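Local coordinates for malonate decarboxylase subunit alpha (Acinetobacter baumannii ATCC 17978, PDB 6MPR), which probably transfers the acyl carrier protein from its acetyl thioester to malonate, giving the malonyl thioester that the malonate decarboxylase complex decarboxylates, at residues V62-N67 and M92-V97; L75-A80 and V97-H102. All blocks are in the same frame, centred on the assembly; numbering follows the deposited sequence.

Contact 1 (V62-N67 and M92-V97); sequences VVLEGN and MIMPSV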
loop_
_atom_site.group_PDB
_atom_site.type_symbol
_atom_site.label_atom_id
_atom_site.label_comp_id
_atom_site.label_asym_id
_atom_site.label_seq_id
_atom_site.Cartn_x
_atom_site.Cartn_y
_atom_site.Cartn_z
ATOM N N VAL A 62 21.103 -3.689 -6.449
ATOM C CA VAL A 62 21.237 -4.819 -5.533
ATOM C C VAL A 62 20.411 -4.484 -4.314
ATOM O O VAL A 62 20.747 -3.552 -3.579
ATOM C CB VAL A 62 22.703 -5.066 -5.140
ATOM C CG1 VAL A 62 22.806 -6.222 -4.141
ATOM C CG2 VAL A 62 23.537 -5.336 -6.407
ATOM N N VAL A 63 19.331 -5.230 -4.104
ATOM C CA VAL A 63 18.588 -5.164 -2.850
ATOM C C VAL A 63 19.333 -6.000 -1.821
ATOM O O VAL A 63 19.644 -7.168 -2.074
ATOM C CB VAL A 63 17.158 -5.687 -3.047
ATOM C CG1 VAL A 63 16.443 -5.848 -1.698
ATOM C CG2 VAL A 63 16.364 -4.745 -3.972
ATOM N N LEU A 64 19.594 -5.419 -0.652
ATOM C CA LEU A 64 20.328 -6.093 0.415
ATOM C C LEU A 64 19.525 -5.923 1.691
ATOM O O LEU A 64 19.195 -4.791 2.064
ATOM C CB LEU A 64 21.738 -5.508 0.589
ATOM C CG LEU A 64 22.551 -5.987 1.803
ATOM C CD1 LEU A 64 22.741 -7.485 1.731
ATOM C CD2 LEU A 64 23.909 -5.288 1.844
ATOM N N GLU A 65 19.174 -7.034 2.333
ATOM C CA GLU A 65 18.471 -6.988 3.612
ATOM C C GLU A 65 19.473 -6.815 4.751
ATOM O O GLU A 65 20.401 -7.617 4.880
ATOM C CB GLU A 65 17.672 -8.278 3.816
ATOM C CG GLU A 65 16.494 -8.467 2.858
ATOM C CD GLU A 65 15.737 -9.757 3.134
ATOM O OE1 GLU A 65 16.110 -10.485 4.074
ATOM O OE2 GLU A 65 14.790 -10.061 2.392
ATOM N N GLY A 66 19.330 -5.753 5.538
ATOM C CA GLY A 66 18.554 -4.592 5.141
ATOM C C GLY A 66 17.076 -4.488 5.493
ATOM O O GLY A 66 16.430 -3.500 5.128
ATOM N N ASN A 67 16.506 -5.488 6.156
ATOM C CA ASN A 67 15.193 -5.326 6.770
ATOM C C ASN A 67 15.328 -4.429 7.991
ATOM O O ASN A 67 16.430 -4.178 8.484
ATOM C CB ASN A 67 14.593 -6.658 7.243
ATOM C CG ASN A 67 14.443 -7.690 6.151
ATOM O OD1 ASN A 67 13.493 -7.653 5.370
ATOM N ND2 ASN A 67 15.336 -8.672 6.144
ATOM N N MET A 92 22.792 0.316 -4.404
ATOM C CA MET A 92 22.191 -0.434 -3.309
ATOM C C MET A 92 20.786 0.066 -3.050
ATOM O O MET A 92 20.522 1.277 -3.059
ATOM C CB MET A 92 23.027 -0.313 -2.033
ATOM C CG MET A 92 24.480 -0.740 -2.219
ATOM S SD MET A 92 24.680 -2.402 -2.920
ATOM C CE MET A 92 23.864 -3.383 -1.646
ATOM N N ILE A 93 19.885 -0.883 -2.811
ATOM C CA ILE A 93 18.492 -0.612 -2.481
ATOM C C ILE A 93 18.236 -1.296 -1.152
ATOM O O ILE A 93 18.212 -2.532 -1.078
ATOM C CB ILE A 93 17.528 -1.107 -3.567
ATOM C CG1 ILE A 93 17.843 -0.414 -4.890
ATOM C CG2 ILE A 93 16.078 -0.806 -3.174
ATOM C CD1 ILE A 93 17.224 -1.072 -6.112
ATOM N N MET A 94 18.064 -0.495 -0.091
ATOM C CA MET A 94 18.013 -1.089 1.236
ATOM C C MET A 94 16.888 -0.484 2.057
ATOM O O MET A 94 16.889 0.727 2.293
ATOM C CB MET A 94 19.346 -0.895 1.950
ATOM C CG MET A 94 20.541 -1.494 1.183
ATOM S SD MET A 94 22.076 -1.352 2.100
ATOM C CE MET A 94 21.740 -2.545 3.385
ATOM N N PRO A 95 15.924 -1.284 2.519
ATOM C CA PRO A 95 14.890 -0.723 3.400
ATOM C C PRO A 95 15.485 -0.082 4.640
ATOM O O PRO A 95 15.046 0.990 5.055
ATOM C CB PRO A 95 14.019 -1.945 3.736
ATOM C CG PRO A 95 14.203 -2.855 2.529
ATOM C CD PRO A 95 15.649 -2.683 2.142
ATOM N N SER A 96 16.503 -0.709 5.224
ATOM C CA SER A 96 17.117 -0.217 6.453
ATOM C C SER A 96 18.630 -0.351 6.334
ATOM O O SER A 96 19.126 -1.424 5.977
ATOM C CB SER A 96 16.594 -0.998 7.668
ATOM O OG SER A 96 16.891 -0.314 8.876
ATOM N N VAL A 97 19.355 0.738 6.619
ATOM C CA VAL A 97 20.818 0.777 6.558
ATOM C C VAL A 97 21.315 0.921 7.988
ATOM O O VAL A 97 21.291 2.021 8.547
ATOM C CB VAL A 97 21.340 1.929 5.691
ATOM C CG1 VAL A 97 22.836 1.753 5.434
ATOM C CG2 VAL A 97 20.581 2.028 4.392
#

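Contact 2 (L75-A80 and V97-H102); sequences LSRSLA and VGRSEH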
loop_
_atom_site.group_PDB
_atom_site.type_symbol
_atom_site.label_atom_id
_atom_site.label_comp_id
_atom_site.label_asym_id
_atom_site.label_seq_id
_atom_site.Cartn_x
_atom_site.Cartn_y
_atom_site.Cartn_z
ATOM N N LEU A 75 25.675 -12.294 3.997
ATOM C CA LEU A 75 25.779 -11.801 2.621
ATOM C C LEU A 75 26.352 -10.389 2.576
ATOM O O LEU A 75 27.173 -10.084 1.706
ATOM C CB LEU A 75 24.413 -11.850 1.921
ATOM C CG LEU A 75 23.802 -13.240 1.726
ATOM C CD1 LEU A 75 22.436 -13.162 0.999
ATOM C CD2 LEU A 75 24.769 -14.166 1.002
ATOM N N SER A 76 25.948 -9.518 3.509
ATOM C CA SER A 76 26.477 -8.156 3.494
ATOM C C SER A 76 27.956 -8.128 3.869
ATOM O O SER A 76 28.734 -7.411 3.232
ATOM C CB SER A 76 25.651 -7.239 4.404
ATOM O OG SER A 76 25.618 -7.704 5.744
ATOM N N ARG A 77 28.375 -8.911 4.876
ATOM C CA ARG A 77 29.799 -8.976 5.207
ATOM C C ARG A 77 30.597 -9.543 4.040
ATOM O O ARG A 77 31.718 -9.090 3.761
ATOM C CB ARG A 77 30.032 -9.820 6.469
ATOM C CG ARG A 77 29.606 -9.144 7.775
ATOM C CD ARG A 77 29.923 -10.012 9.006
ATOM N NE ARG A 77 28.882 -11.008 9.283
ATOM C CZ ARG A 77 29.036 -12.319 9.087
ATOM N NH1 ARG A 77 30.182 -12.795 8.616
ATOM N NH2 ARG A 77 28.049 -13.163 9.367
ATOM N N SER A 78 30.027 -10.531 3.339
ATOM C CA SER A 78 30.724 -11.129 2.205
ATOM C C SER A 78 30.811 -10.148 1.046
ATOM O O SER A 78 31.869 -9.998 0.426
ATOM C CB SER A 78 30.026 -12.427 1.766
ATOM O OG SER A 78 30.054 -13.439 2.775
ATOM N N LEU A 79 29.706 -9.459 0.740
ATOM C CA LEU A 79 29.731 -8.482 -0.346
ATOM C C LEU A 79 30.809 -7.425 -0.115
ATOM O O LEU A 79 31.518 -7.033 -1.051
ATOM C CB LEU A 79 28.351 -7.832 -0.487
ATOM C CG LEU A 79 28.181 -6.857 -1.654
ATOM C CD1 LEU A 79 28.346 -7.587 -2.975
ATOM C CD2 LEU A 79 26.815 -6.192 -1.586
ATOM N N ALA A 80 30.976 -6.984 1.134
ATOM C CA ALA A 80 32.001 -5.997 1.458
ATOM C C ALA A 80 33.420 -6.538 1.336
ATOM O O ALA A 80 34.361 -5.744 1.412
ATOM C CB ALA A 80 31.772 -5.456 2.873
ATOM N N VAL A 97 19.355 0.738 6.619
ATOM C CA VAL A 97 20.818 0.777 6.558
ATOM C C VAL A 97 21.315 0.921 7.988
ATOM O O VAL A 97 21.291 2.021 8.547
ATOM C CB VAL A 97 21.340 1.929 5.691
ATOM C CG1 VAL A 97 22.836 1.753 5.434
ATOM C CG2 VAL A 97 20.581 2.028 4.392
ATOM N N GLY A 98 21.789 -0.175 8.576
ATOM C CA GLY A 98 22.296 -0.146 9.937
ATOM C C GLY A 98 23.648 -0.807 10.153
ATOM O O GLY A 98 24.481 -0.266 10.888
ATOM N N ARG A 99 23.876 -1.975 9.543
ATOM C CA ARG A 99 25.139 -2.685 9.720
ATOM C C ARG A 99 26.306 -1.819 9.259
ATOM O O ARG A 99 26.193 -1.063 8.295
ATOM C CB ARG A 99 25.135 -4.007 8.938
ATOM C CG ARG A 99 23.990 -4.987 9.255
ATOM C CD ARG A 99 24.318 -5.938 10.415
ATOM N NE ARG A 99 25.623 -6.566 10.250
ATOM C CZ ARG A 99 26.280 -7.220 11.209
ATOM N NH1 ARG A 99 25.741 -7.366 12.414
ATOM N NH2 ARG A 99 27.482 -7.733 10.958
ATOM N N SER A 100 27.438 -1.925 9.961
ATOM C CA SER A 100 28.624 -1.170 9.571
ATOM C C SER A 100 29.088 -1.525 8.159
ATOM O O SER A 100 29.509 -0.646 7.399
ATOM C CB SER A 100 29.752 -1.417 10.571
ATOM O OG SER A 100 30.130 -2.780 10.580
ATOM N N GLU A 101 29.045 -2.809 7.792
ATOM C CA GLU A 101 29.513 -3.173 6.457
ATOM C C GLU A 101 28.617 -2.610 5.353
ATOM O O GLU A 101 29.065 -2.515 4.207
ATOM C CB GLU A 101 29.656 -4.697 6.326
ATOM C CG GLU A 101 28.344 -5.503 6.271
ATOM C CD GLU A 101 27.835 -5.921 7.646
ATOM O OE1 GLU A 101 26.860 -6.714 7.709
ATOM O OE2 GLU A 101 28.411 -5.462 8.660
ATOM N N HIS A 102 27.372 -2.222 5.663
ATOM C CA HIS A 102 26.548 -1.569 4.647
ATOM C C HIS A 102 27.227 -0.309 4.143
ATOM O O HIS A 102 27.344 -0.085 2.935
ATOM C CB HIS A 102 25.173 -1.215 5.200
ATOM C CG HIS A 102 24.349 -2.398 5.567
ATOM N ND1 HIS A 102 23.214 -2.296 6.341
ATOM C CD2 HIS A 102 24.483 -3.709 5.264
ATOM C CE1 HIS A 102 22.691 -3.496 6.512
ATOM N NE2 HIS A 102 23.437 -4.370 5.863
HETATM O O HOH W 1 22.847 -7.063 6.106
HETATM O O HOH W 2 27.556 -4.911 3.092
#

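Contact 1 (V62-N67 and M92-V97)
M92 and M94 each bend back so that their CE methyls meet L64. In M92 the turn at chi2 is followed by another at chi3 (-61°), which leaves CE 3.7 Å from L64 CB; M92 CE also lies 3.9 Å from V62 CG1, and the V62 and M92 side chains run side by side. M94 turns at its last torsion (chi3 71°), putting its CE 3.8 Å from L64 CD2, the two chains again side by side. On the other face of the sheet V63 and I93 slant across each other, with V63 CG2 3.8 Å from I93 CB. The backbones beneath are neighbouring parallel strands, 62-64 and 92-94, whose short axes are splayed by 34°. Helix 73-79 connects the two strands in a beta-alpha-beta unit of the parallel, Rossmann-like sheet, and strand 158-163 adjoins 62-64 on its other edge. V62 O accepts I93 N at 2.9 Å, and L64 N reaches I93 O at 3.2 Å. The pattern then stops: the next donor would be P95 N, which has no hydrogen. L64 O accordingly stays buried without a polar partner, with M94 CE 3.6 Å from L64 O. Beyond this break the chains rejoin through S96 N and G66 O, 2.8 Å apart, while the P95 ring carbons CB and CD also press against that oxygen. The chain turns a corner at P95, while across from it G66 follows a cis peptide and has positive phi. S96 CB packs against the backbone oxygen of N67. E65 points away from 92-97, and its carboxylate is bonded by S161, S181 and the A162 amide.

Contact 2 (L75-A80 and V97-H102)
S76 and E101 supply the direct hydrogen bond of this interface: S76 OG donates to E101 OE1 over a short 2.5 Å, using the anti lone pair of the carboxylate oxygen. E101 CG sits between its own backbone N and carbonyl carbon (chi1 71°), and a further bend at chi2 turns the carboxylate towards S76. Water extends the polar link. One molecule donates to S76 OG at 2.9 Å and lies 2.8 Å from H102 NE2, in the plane of the ring at its edge; a second joins S76 O to E101 O, the latter bond weak. Among charged groups, R99 NE meets the same E101 OE1 at 2.8 Å, on its syn side and nearly straight (170° at the hydrogen), so two donors grip one oxygen, and R99 NH2 adds a weak bond to E101 OE2. R99 NH2 comes within 3.9 Å of R77 NE, with the guanidinium planes 70° apart. This approach of like charges is probably eased by separate counterions, since R77 forms salt bridges with D226 and D73 while R99 has E101 and a cation-pi contact with Y230. Van der Waals contacts complete the junction. S76 CB touches the edge of the H102 ring, 3.8 Å from CD2, whereas R99 CB lies over the centre of one face of that ring. A80 CB and E101 CB are 4.1 Å apart, and R77 CG rests against the E101 carboxyl group. The join is thus between helix 73-79 and the first turn of helix 100-107. L79 reaches L90 and M92, and H102 reaches M94, which places both helices against strand 90-94, as neighbouring helices stand on a parallel sheet in an alpha/beta Rossmann-like fold.

The centres of contacts 1 and 2 lie 10 Å apart, and their segments alternate along the chain: 62-67, 75-80, 92-97, then 97-102, with V97 common to both. Contact 1 pairs the two strands of the beta-alpha-beta unit; contact 2 joins its helix, 73-79, to helix 100-107, which leads on towards strand 111-116. Sheet and helix layers meet directly, as L64 CD2 is 3.7 Å from S76 CB and M94 CE is 3.3 Å from H102 ND1. Contact 1 thus lies within the sheet and contact 2 in the helix layer packed on it, in the alpha/beta domain of the parallel sheet.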